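Local coordinates for protein putative nitroalkan dioxygenase (Thermotoga maritima MSB8, PDB 3BO9) that binds FMN and probably acts as an oxidoreductase of the nitronate monooxygenase family, with a TIM-barrel fold, at residues A[205-210]-A[296-301]; A[28-33]-A[199-204]; A[244-249]-A[285-290]; A[237-242]-A[264-269]. One frame throughout, in Å; residues are numbered along the deposited sequence.

Contact 1: residues A[205-210]-A[296-301]; sequences GTRFVA and IDEIKP. With PO4 (phosphate ion), chain C.
Arg207 NH2 is shared by two backbone carbonyls, one from each segment: it donates to Glu298 O at 2.9 Å and to Ala210 O at 3.0 Å. The Ala210 oxygen lies in the guanidinium plane, whereas Glu298 O sits 22° out of it and takes a more bent bond. The neighbouring nitrogen, NH1, forms a salt bridge with Glu298 OE2 at 3.2 Å, nearly straight and with the guanidinium and carboxylate planes only 23° apart. Glu298 is therefore gripped end-on through both its carboxylate and its main chain. Arg207 reaches it because CG stands anti to the backbone N (chi1 -180°) and the chain then bends twice. Ile296 CG2 lies over one face of the guanidinium, toward its rim, 3.6 Å from Arg207 CZ, while Ile296 CD1 reaches back to Arg207 CA. The methyl of Ala210 also meets CG2 of Ile296.

At the start of helix 206-209, Gly205 N donates to phosphate O2 at 2.7 Å, and Thr206 N and OG1 both bind O1. Ser292 and Ser155 hold the same ion, and Gly205, Thr206 and Ser292 are FMN-binding residues, so the phosphate probably marks where the FMN phosphate sits. The salt bridge and the twice-used NH2 thus fasten the loop before helix 302-323 to this short helix, whose first N-H groups would probably favour an anion.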
# COMPACT_ATOMS: atom_id res chain seq x y z
N GLY A 205 -10.93 10.35 0.39
CA GLY A 205 -11.28 11.32 -0.64
C GLY A 205 -12.24 10.71 -1.64
O GLY A 205 -13.40 11.15 -1.76
N THR A 206 -11.75 9.71 -2.36
CA THR A 206 -12.55 9.02 -3.39
C THR A 206 -13.93 8.58 -2.83
O THR A 206 -14.96 8.87 -3.44
CB THR A 206 -11.80 7.79 -3.95
OG1 THR A 206 -10.43 8.12 -4.19
CG2 THR A 206 -12.43 7.32 -5.23
N ARG A 207 -13.93 7.93 -1.68
CA ARG A 207 -15.16 7.42 -1.08
C ARG A 207 -16.19 8.52 -0.91
O ARG A 207 -17.37 8.30 -1.15
CB ARG A 207 -14.85 6.76 0.27
CG ARG A 207 -16.01 6.18 1.04
CD ARG A 207 -16.69 5.02 0.35
NE ARG A 207 -17.75 5.46 -0.57
CZ ARG A 207 -18.63 4.64 -1.14
NH1 ARG A 207 -18.62 3.35 -0.87
NH2 ARG A 207 -19.53 5.14 -1.95
N PHE A 208 -15.75 9.71 -0.50
CA PHE A 208 -16.67 10.83 -0.29
C PHE A 208 -17.06 11.56 -1.57
O PHE A 208 -18.14 12.16 -1.63
CB PHE A 208 -16.14 11.83 0.73
CG PHE A 208 -16.21 11.34 2.16
CD1 PHE A 208 -17.34 10.69 2.65
CD2 PHE A 208 -15.17 11.60 3.04
CE1 PHE A 208 -17.41 10.27 3.96
CE2 PHE A 208 -15.25 11.19 4.36
CZ PHE A 208 -16.37 10.52 4.82
N VAL A 209 -16.21 11.53 -2.59
CA VAL A 209 -16.62 12.06 -3.89
C VAL A 209 -17.73 11.17 -4.43
O VAL A 209 -18.63 11.64 -5.12
CB VAL A 209 -15.48 12.09 -4.90
CG1 VAL A 209 -16.01 12.43 -6.28
CG2 VAL A 209 -14.39 13.08 -4.46
N ALA A 210 -17.67 9.89 -4.09
CA ALA A 210 -18.69 8.91 -4.48
C ALA A 210 -19.86 8.93 -3.51
O ALA A 210 -20.32 7.87 -3.04
CB ALA A 210 -18.08 7.52 -4.54
N ILE A 296 -15.14 0.66 -4.33
CA ILE A 296 -16.38 1.44 -4.29
C ILE A 296 -17.29 1.04 -5.45
O ILE A 296 -16.90 1.14 -6.61
CB ILE A 296 -16.09 2.93 -4.39
CG1 ILE A 296 -15.21 3.39 -3.22
CG2 ILE A 296 -17.38 3.72 -4.43
CD1 ILE A 296 -14.60 4.77 -3.39
N ASP A 297 -18.50 0.58 -5.12
CA ASP A 297 -19.44 0.05 -6.13
C ASP A 297 -20.78 0.76 -6.20
O ASP A 297 -21.62 0.40 -7.02
CB ASP A 297 -19.73 -1.42 -5.85
CG ASP A 297 -18.49 -2.27 -5.90
OD1 ASP A 297 -17.53 -1.93 -6.64
OD2 ASP A 297 -18.48 -3.28 -5.18
N GLU A 298 -20.97 1.75 -5.36
CA GLU A 298 -22.22 2.49 -5.34
C GLU A 298 -21.99 3.88 -4.81
O GLU A 298 -20.91 4.18 -4.33
CB GLU A 298 -23.24 1.78 -4.45
CG GLU A 298 -22.90 1.78 -2.96
CD GLU A 298 -21.80 0.80 -2.60
OE1 GLU A 298 -21.94 -0.39 -2.99
OE2 GLU A 298 -20.82 1.20 -1.91
N ILE A 299 -23.01 4.70 -4.90
CA ILE A 299 -22.99 6.05 -4.33
C ILE A 299 -24.02 6.07 -3.21
O ILE A 299 -25.17 5.72 -3.44
CB ILE A 299 -23.38 7.10 -5.38
CG1 ILE A 299 -22.47 6.99 -6.60
CG2 ILE A 299 -23.29 8.49 -4.82
CD1 ILE A 299 -22.92 7.91 -7.69
N LYS A 300 -23.59 6.43 -2.01
CA LYS A 300 -24.47 6.45 -0.84
C LYS A 300 -24.37 7.82 -0.22
O LYS A 300 -23.41 8.55 -0.49
CB LYS A 300 -24.01 5.44 0.24
CG LYS A 300 -23.55 4.06 -0.22
CD LYS A 300 -23.17 3.12 0.96
CE LYS A 300 -24.41 2.56 1.68
NZ LYS A 300 -25.39 1.82 0.81
N PRO A 301 -25.31 8.16 0.68
CA PRO A 301 -25.18 9.39 1.44
C PRO A 301 -24.02 9.31 2.45
O PRO A 301 -23.75 8.24 3.00
CB PRO A 301 -26.51 9.50 2.18
CG PRO A 301 -27.42 8.52 1.53
CD PRO A 301 -26.55 7.44 1.03
P PO4 C . -8.26 8.13 -1.45
O1 PO4 C . -8.64 8.93 -2.65
O2 PO4 C . -9.36 8.28 -0.45
O3 PO4 C . -8.00 6.70 -1.85
O4 PO4 C . -7.02 8.70 -0.83

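Contact 2: residues A[28-33]-A[199-204]; sequences PILMGG and AEAVQM
Ile29 CG2 meets the terminal methyl CE of Met204, a selenomethionine, at 3.6 Å, and on the same face of the sheet Ile29 CG1 lies alongside Val202 CG2. With CG anti to the carbonyl carbon (chi1 -47°) and a bend at chi3, the long Met204 chain turns back across the isoleucine. Phe208, from the helix that follows, packs against Ile29 on this face. The other face carries Leu30 and Gln203, with Leu30 CD1 approaching Ala201 CB at 4.2 Å; near the strand start, Pro28 CB also touches Ala201 CB.

Between the two faces run four backbone hydrogen bonds of a parallel pair: Val202 N to Pro28 O, Leu30 N to Val202 O (2.8 Å), Met204 N to Leu30 O, and Gly32 N to Met204 O. The last is the least regular, since its donor stands above the carbonyl plane. Toward the C-terminal ends of the strands, Gln203, extended through chi1 and chi2, lays CD against Gly32 CA at 3.5 Å. A water bridges its OE1, 3.2 Å away, to Gly33 N through a weaker bond.

Gln203 and Gly33 are both FMN-binding residues. Strands 29-31 and 201-204 are the first and last of the eight parallel strands, so their pairing closes the TIM barrel, with part of the flavin site at the C-terminal ends of its strands.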
# COMPACT_ATOMS: atom_id res chain seq x y z
N PRO A 28 -13.75 9.37 14.02
CA PRO A 28 -12.37 9.56 13.58
C PRO A 28 -12.24 9.41 12.08
O PRO A 28 -11.43 8.63 11.60
CB PRO A 28 -11.63 8.44 14.31
CG PRO A 28 -12.66 7.35 14.41
CD PRO A 28 -13.99 8.01 14.52
N ILE A 29 -13.05 10.17 11.36
CA ILE A 29 -13.08 10.10 9.92
C ILE A 29 -12.95 11.53 9.41
O ILE A 29 -13.76 12.39 9.75
CB ILE A 29 -14.38 9.47 9.43
CG1 ILE A 29 -14.50 8.04 9.97
CG2 ILE A 29 -14.43 9.43 7.91
CD1 ILE A 29 -15.84 7.40 9.73
N LEU A 30 -11.91 11.77 8.61
CA LEU A 30 -11.70 13.06 7.96
C LEU A 30 -11.91 12.93 6.47
O LEU A 30 -11.69 11.90 5.88
CB LEU A 30 -10.27 13.56 8.18
CG LEU A 30 -9.84 14.01 9.57
CD1 LEU A 30 -9.91 12.86 10.57
CD2 LEU A 30 -8.43 14.59 9.48
N MSE A 31 -12.33 14.03 5.87
CA MSE A 31 -12.44 14.15 4.42
C MSE A 31 -11.12 14.73 3.90
O MSE A 31 -10.50 15.60 4.53
CB MSE A 31 -13.63 15.05 4.09
CG MSE A 31 -13.64 15.63 2.71
SE MSE A 31 -15.22 16.73 2.52
CE MSE A 31 -14.73 17.58 0.88
N GLY A 32 -10.66 14.21 2.78
CA GLY A 32 -9.42 14.69 2.20
C GLY A 32 -9.58 16.06 1.58
O GLY A 32 -10.66 16.42 1.11
N GLY A 33 -8.49 16.83 1.60
CA GLY A 33 -8.47 18.14 0.98
C GLY A 33 -8.39 17.94 -0.52
O GLY A 33 -7.46 17.32 -1.02
N ALA A 199 -2.48 3.99 13.13
CA ALA A 199 -3.28 5.19 12.92
C ALA A 199 -4.37 5.26 13.97
O ALA A 199 -4.71 4.26 14.59
CB ALA A 199 -3.89 5.17 11.52
N GLU A 200 -4.89 6.47 14.19
CA GLU A 200 -5.96 6.71 15.17
C GLU A 200 -7.17 7.43 14.56
O GLU A 200 -8.11 7.83 15.27
CB GLU A 200 -5.39 7.49 16.34
CG GLU A 200 -4.50 6.64 17.23
CD GLU A 200 -3.59 7.46 18.10
OE1 GLU A 200 -4.00 7.79 19.22
OE2 GLU A 200 -2.47 7.80 17.64
N ALA A 201 -7.12 7.58 13.24
CA ALA A 201 -8.22 8.12 12.46
C ALA A 201 -7.89 7.81 11.00
O ALA A 201 -6.75 7.48 10.68
CB ALA A 201 -8.40 9.62 12.69
N VAL A 202 -8.90 7.91 10.14
CA VAL A 202 -8.68 7.75 8.72
C VAL A 202 -9.17 8.96 7.94
O VAL A 202 -9.99 9.74 8.42
CB VAL A 202 -9.38 6.49 8.18
CG1 VAL A 202 -8.73 5.25 8.78
CG2 VAL A 202 -10.89 6.55 8.45
N GLN A 203 -8.64 9.11 6.74
CA GLN A 203 -9.06 10.16 5.83
C GLN A 203 -9.39 9.49 4.51
O GLN A 203 -8.64 8.64 4.03
CB GLN A 203 -7.94 11.18 5.62
CG GLN A 203 -8.18 12.14 4.47
CD GLN A 203 -7.08 13.20 4.33
OE1 GLN A 203 -7.13 14.27 4.96
NE2 GLN A 203 -6.13 12.92 3.44
N MSE A 204 -10.51 9.90 3.92
CA MSE A 204 -10.91 9.39 2.62
C MSE A 204 -11.25 10.54 1.67
O MSE A 204 -11.78 11.57 2.10
CB MSE A 204 -12.13 8.51 2.79
CG MSE A 204 -11.97 7.54 3.91
SE MSE A 204 -13.47 6.40 4.00
CE MSE A 204 -14.75 7.64 4.82
O HOH W 1 -6.86 17.44 4.34

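Contact 3: residues A[244-249]-A[285-290]; sequences RVLRTP and GSFMVG
Leu246 sets its CB against CB of Phe287 at 3.7 Å and touches Val289 CG2 with the same atom. This overlap flanks a single backbone bridge, Val245 with Met288, by which the irregular segment 285-290 joins strand 243-246, the central strand of a small antiparallel sheet that also contains strands 157-158 and 232-235. Two hydrogen bonds make the bridge: Leu246 N to Phe287 O at 2.7 Å and Val289 N to Arg244 O at 3.3 Å. Phe287 O also lies 3.2 Å from Val245 CA, in a CA-H...O contact. The touching parts of the two segments run 107° apart, which is consistent with a pairing that goes no further.

The Phe287 ring itself packs edge-to-face with Tyr220 of helix 218-226, the helix that also receives Val289. Farther along, Arg244 runs its aliphatic part past the oxygen end of the Val289 carbonyl; its polar end is bound elsewhere, by Met153 O and Thr232. A first torsion of -179° turns the Arg244 chain away from its own N and toward Gly290, whose N is hydrogen-bonded to Thr206 of the FMN site. Along this course, Arg244 CG comes to 3.3 Å from Val289 O, and CD to 4.1 Å from Gly290 CA.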
# COMPACT_ATOMS: atom_id res chain seq x y z
N ARG A 244 -2.13 10.69 -9.15
CA ARG A 244 -2.82 9.47 -9.52
C ARG A 244 -4.18 9.82 -10.10
O ARG A 244 -5.01 10.42 -9.43
CB ARG A 244 -2.98 8.56 -8.31
CG ARG A 244 -3.68 7.23 -8.61
CD ARG A 244 -3.64 6.30 -7.42
NE ARG A 244 -2.25 5.97 -7.12
CZ ARG A 244 -1.58 5.02 -7.75
NH1 ARG A 244 -2.16 4.29 -8.69
NH2 ARG A 244 -0.31 4.80 -7.45
N VAL A 245 -4.42 9.42 -11.35
CA VAL A 245 -5.67 9.75 -12.03
C VAL A 245 -6.34 8.52 -12.63
O VAL A 245 -5.74 7.45 -12.74
CB VAL A 245 -5.42 10.73 -13.20
CG1 VAL A 245 -4.82 12.00 -12.70
CG2 VAL A 245 -4.55 10.07 -14.26
N LEU A 246 -7.60 8.70 -13.03
CA LEU A 246 -8.35 7.65 -13.71
C LEU A 246 -7.65 7.34 -15.02
O LEU A 246 -7.22 8.24 -15.74
CB LEU A 246 -9.78 8.12 -13.99
CG LEU A 246 -10.76 7.12 -14.61
CD1 LEU A 246 -11.14 6.10 -13.54
CD2 LEU A 246 -11.98 7.84 -15.16
N ARG A 247 -7.53 6.05 -15.32
CA ARG A 247 -6.84 5.60 -16.52
C ARG A 247 -7.70 5.79 -17.77
O ARG A 247 -8.45 4.89 -18.17
CB ARG A 247 -6.38 4.13 -16.39
CG ARG A 247 -5.68 3.62 -17.65
CD ARG A 247 -4.85 2.35 -17.45
NE ARG A 247 -5.59 1.26 -16.83
CZ ARG A 247 -6.58 0.57 -17.40
NH1 ARG A 247 -7.02 0.87 -18.63
NH2 ARG A 247 -7.16 -0.42 -16.72
N THR A 248 -7.59 6.97 -18.38
CA THR A 248 -8.32 7.28 -19.60
C THR A 248 -7.32 7.35 -20.75
O THR A 248 -6.13 7.41 -20.52
CB THR A 248 -9.04 8.63 -19.47
OG1 THR A 248 -8.09 9.69 -19.44
CG2 THR A 248 -9.87 8.66 -18.18
N PRO A 249 -7.81 7.25 -22.00
CA PRO A 249 -6.91 7.47 -23.14
C PRO A 249 -6.16 8.82 -23.09
O PRO A 249 -5.04 8.91 -23.57
CB PRO A 249 -7.84 7.39 -24.34
CG PRO A 249 -8.93 6.46 -23.88
CD PRO A 249 -9.16 6.85 -22.44
N GLY A 285 -9.83 15.88 -19.32
CA GLY A 285 -9.76 16.15 -17.88
C GLY A 285 -8.86 15.19 -17.12
O GLY A 285 -8.56 14.11 -17.60
N SER A 286 -8.42 15.62 -15.93
CA SER A 286 -7.64 14.79 -15.01
C SER A 286 -8.56 14.40 -13.86
O SER A 286 -8.91 15.24 -13.03
CB SER A 286 -6.44 15.55 -14.43
OG SER A 286 -5.50 15.93 -15.40
N PHE A 287 -8.95 13.13 -13.81
CA PHE A 287 -9.83 12.65 -12.75
C PHE A 287 -8.98 12.05 -11.63
O PHE A 287 -8.61 10.87 -11.70
CB PHE A 287 -10.81 11.59 -13.30
CG PHE A 287 -11.75 12.13 -14.35
CD1 PHE A 287 -11.32 12.32 -15.66
CD2 PHE A 287 -13.06 12.47 -14.02
CE1 PHE A 287 -12.18 12.84 -16.62
CE2 PHE A 287 -13.93 12.99 -14.98
CZ PHE A 287 -13.49 13.17 -16.28
N MSE A 288 -8.65 12.88 -10.62
CA MSE A 288 -7.95 12.40 -9.42
C MSE A 288 -8.78 11.25 -8.84
O MSE A 288 -9.96 11.42 -8.56
CB MSE A 288 -7.83 13.47 -8.33
CG MSE A 288 -7.32 14.83 -8.71
SE MSE A 288 -5.57 14.86 -9.51
CE MSE A 288 -4.84 16.38 -8.41
N VAL A 289 -8.19 10.08 -8.67
CA VAL A 289 -8.93 8.95 -8.16
C VAL A 289 -7.95 8.04 -7.53
O VAL A 289 -6.97 7.66 -8.16
CB VAL A 289 -9.63 8.13 -9.29
CG1 VAL A 289 -10.26 6.86 -8.71
CG2 VAL A 289 -10.70 8.96 -9.98
N GLY A 290 -8.20 7.66 -6.30
CA GLY A 290 -7.36 6.68 -5.65
C GLY A 290 -7.68 5.27 -6.14
O GLY A 290 -8.68 5.05 -6.81

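Contact 4: residues A[237-242]-A[264-269]; sequences AKLGHP and QAEEML
Leu239 begins its approach at CB, 3.7 Å from Glu266 OE1; its CG passes the same oxygen slightly farther off. At the fork CD2 stays 4.1 Å from Glu266 OE1, while CD1 reaches farther and meets three residues of helix 262-269: Glu266 through OE1, Leu269 tip to tip through CD1 at 3.6 Å, and Ala265 CB at 4.4 Å. Leucine and glutamate run alongside with opposed directions, so OE1 follows the leucine from CB to its end.

Beside it, His241 NE2 faces the Glu266 carboxylate with two weak hydrogen bonds, to OE2 at 3.2 Å and to OE1 at 3.3 Å. The bond to OE1 is almost straight (174°) and lies in the ring plane, at the ring edge, while that to OE2 is bent. Ring and carboxylate planes are turned 57° apart. Glu266 gets there by an outstretched first torsion (-165°) and a bend at the next, and Leu269 CD1 also lies near His241 CE1.

The contact ties the type I turn Ala237 to Gly240, between strands 232-235 and 243-246, to helix 262-269 at the surface. OE1 serves both imidazole and apolar methyl; the acid would probably favour a protonated histidine.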
# COMPACT_ATOMS: atom_id res chain seq x y z
N ALA A 237 4.89 12.32 -13.26
CA ALA A 237 6.06 11.87 -12.50
C ALA A 237 7.29 12.65 -12.96
O ALA A 237 8.01 13.25 -12.15
CB ALA A 237 6.28 10.37 -12.65
N LYS A 238 7.50 12.67 -14.28
CA LYS A 238 8.62 13.36 -14.91
C LYS A 238 8.54 14.90 -14.84
O LYS A 238 9.55 15.57 -15.07
CB LYS A 238 8.73 12.92 -16.38
CG LYS A 238 9.06 11.44 -16.57
CD LYS A 238 10.51 11.18 -17.00
CE LYS A 238 11.59 11.71 -16.06
NZ LYS A 238 12.97 11.45 -16.61
N LEU A 239 7.37 15.44 -14.52
CA LEU A 239 7.19 16.89 -14.41
C LEU A 239 7.41 17.37 -12.97
O LEU A 239 7.21 18.55 -12.66
CB LEU A 239 5.78 17.27 -14.88
CG LEU A 239 5.29 16.69 -16.22
CD1 LEU A 239 3.85 17.11 -16.54
CD2 LEU A 239 6.24 17.05 -17.35
N GLY A 240 7.79 16.45 -12.07
CA GLY A 240 8.00 16.79 -10.67
C GLY A 240 6.75 16.88 -9.80
O GLY A 240 6.85 17.17 -8.61
N HIS A 241 5.56 16.65 -10.36
CA HIS A 241 4.31 16.64 -9.58
C HIS A 241 3.42 15.44 -9.95
O HIS A 241 2.36 15.60 -10.59
CB HIS A 241 3.57 17.98 -9.69
CG HIS A 241 3.25 18.41 -11.10
ND1 HIS A 241 1.99 18.28 -11.65
CD2 HIS A 241 4.01 18.99 -12.05
CE1 HIS A 241 1.99 18.75 -12.88
NE2 HIS A 241 3.21 19.19 -13.15
N PRO A 242 3.85 14.23 -9.55
CA PRO A 242 3.12 12.99 -9.83
C PRO A 242 1.75 13.00 -9.18
O PRO A 242 1.61 13.39 -8.02
CB PRO A 242 4.00 11.90 -9.21
CG PRO A 242 4.85 12.58 -8.25
CD PRO A 242 5.08 13.94 -8.80
N GLN A 264 4.77 20.24 -23.76
CA GLN A 264 3.47 19.95 -24.34
C GLN A 264 2.57 19.28 -23.30
O GLN A 264 1.38 19.59 -23.23
CB GLN A 264 3.66 19.05 -25.57
CG GLN A 264 2.38 18.67 -26.31
CD GLN A 264 1.68 19.85 -26.97
OE1 GLN A 264 0.45 19.89 -27.06
NE2 GLN A 264 2.46 20.81 -27.45
N ALA A 265 3.13 18.38 -22.50
CA ALA A 265 2.38 17.70 -21.43
C ALA A 265 1.92 18.65 -20.33
O ALA A 265 0.78 18.58 -19.87
CB ALA A 265 3.22 16.59 -20.83
N GLU A 266 2.82 19.53 -19.90
CA GLU A 266 2.50 20.54 -18.90
C GLU A 266 1.34 21.42 -19.39
O GLU A 266 0.50 21.84 -18.59
CB GLU A 266 3.74 21.40 -18.62
CG GLU A 266 3.63 22.25 -17.36
CD GLU A 266 3.57 21.39 -16.10
OE1 GLU A 266 4.39 20.46 -15.99
OE2 GLU A 266 2.72 21.65 -15.21
N GLU A 267 1.31 21.68 -20.69
CA GLU A 267 0.30 22.49 -21.33
C GLU A 267 -1.11 21.90 -21.23
O GLU A 267 -2.04 22.58 -20.79
CB GLU A 267 0.66 22.64 -22.82
CG GLU A 267 -0.26 23.53 -23.61
CD GLU A 267 -0.28 24.95 -23.09
OE1 GLU A 267 0.65 25.34 -22.36
OE2 GLU A 267 -1.23 25.68 -23.42
N MSE A 268 -1.26 20.66 -21.65
CA MSE A 268 -2.57 19.99 -21.67
C MSE A 268 -3.09 19.59 -20.29
O MSE A 268 -4.28 19.29 -20.14
CB MSE A 268 -2.56 18.79 -22.63
CG MSE A 268 -1.36 17.84 -22.52
SE MSE A 268 -0.96 16.77 -24.16
CE MSE A 268 -1.49 18.14 -25.67
N LEU A 269 -2.22 19.59 -19.29
CA LEU A 269 -2.64 19.42 -17.91
C LEU A 269 -3.25 20.71 -17.34
O LEU A 269 -3.96 20.65 -16.35
CB LEU A 269 -1.47 18.96 -17.03
CG LEU A 269 -1.01 17.49 -17.13
CD1 LEU A 269 0.26 17.28 -16.33
CD2 LEU A 269 -2.09 16.55 -16.66

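How the contacts relate
Contact 2 comes first along the chain and closes the eight-stranded barrel, about 7 Å from the centre of the chain; strand 201-204 then leads directly into helix 206-209 of contact 1. Contacts 3 and 4 are nested within the loop closed by contact 1. Their segments alternate, and the loop of contact 4 leads into strand 243-246 of the three-stranded antiparallel sheet used by contact 3. Their centres are 14 Å apart and they touch through Ser286 and Leu269. Contact 3 also touches contact 1, 16 Å away between centres, whereas contact 4 lies about 28 Å from contact 1. Contacts 1 and 2 thus hold FMN-binding residues, contact 3 borders that site, and contact 4 belongs to the periphery.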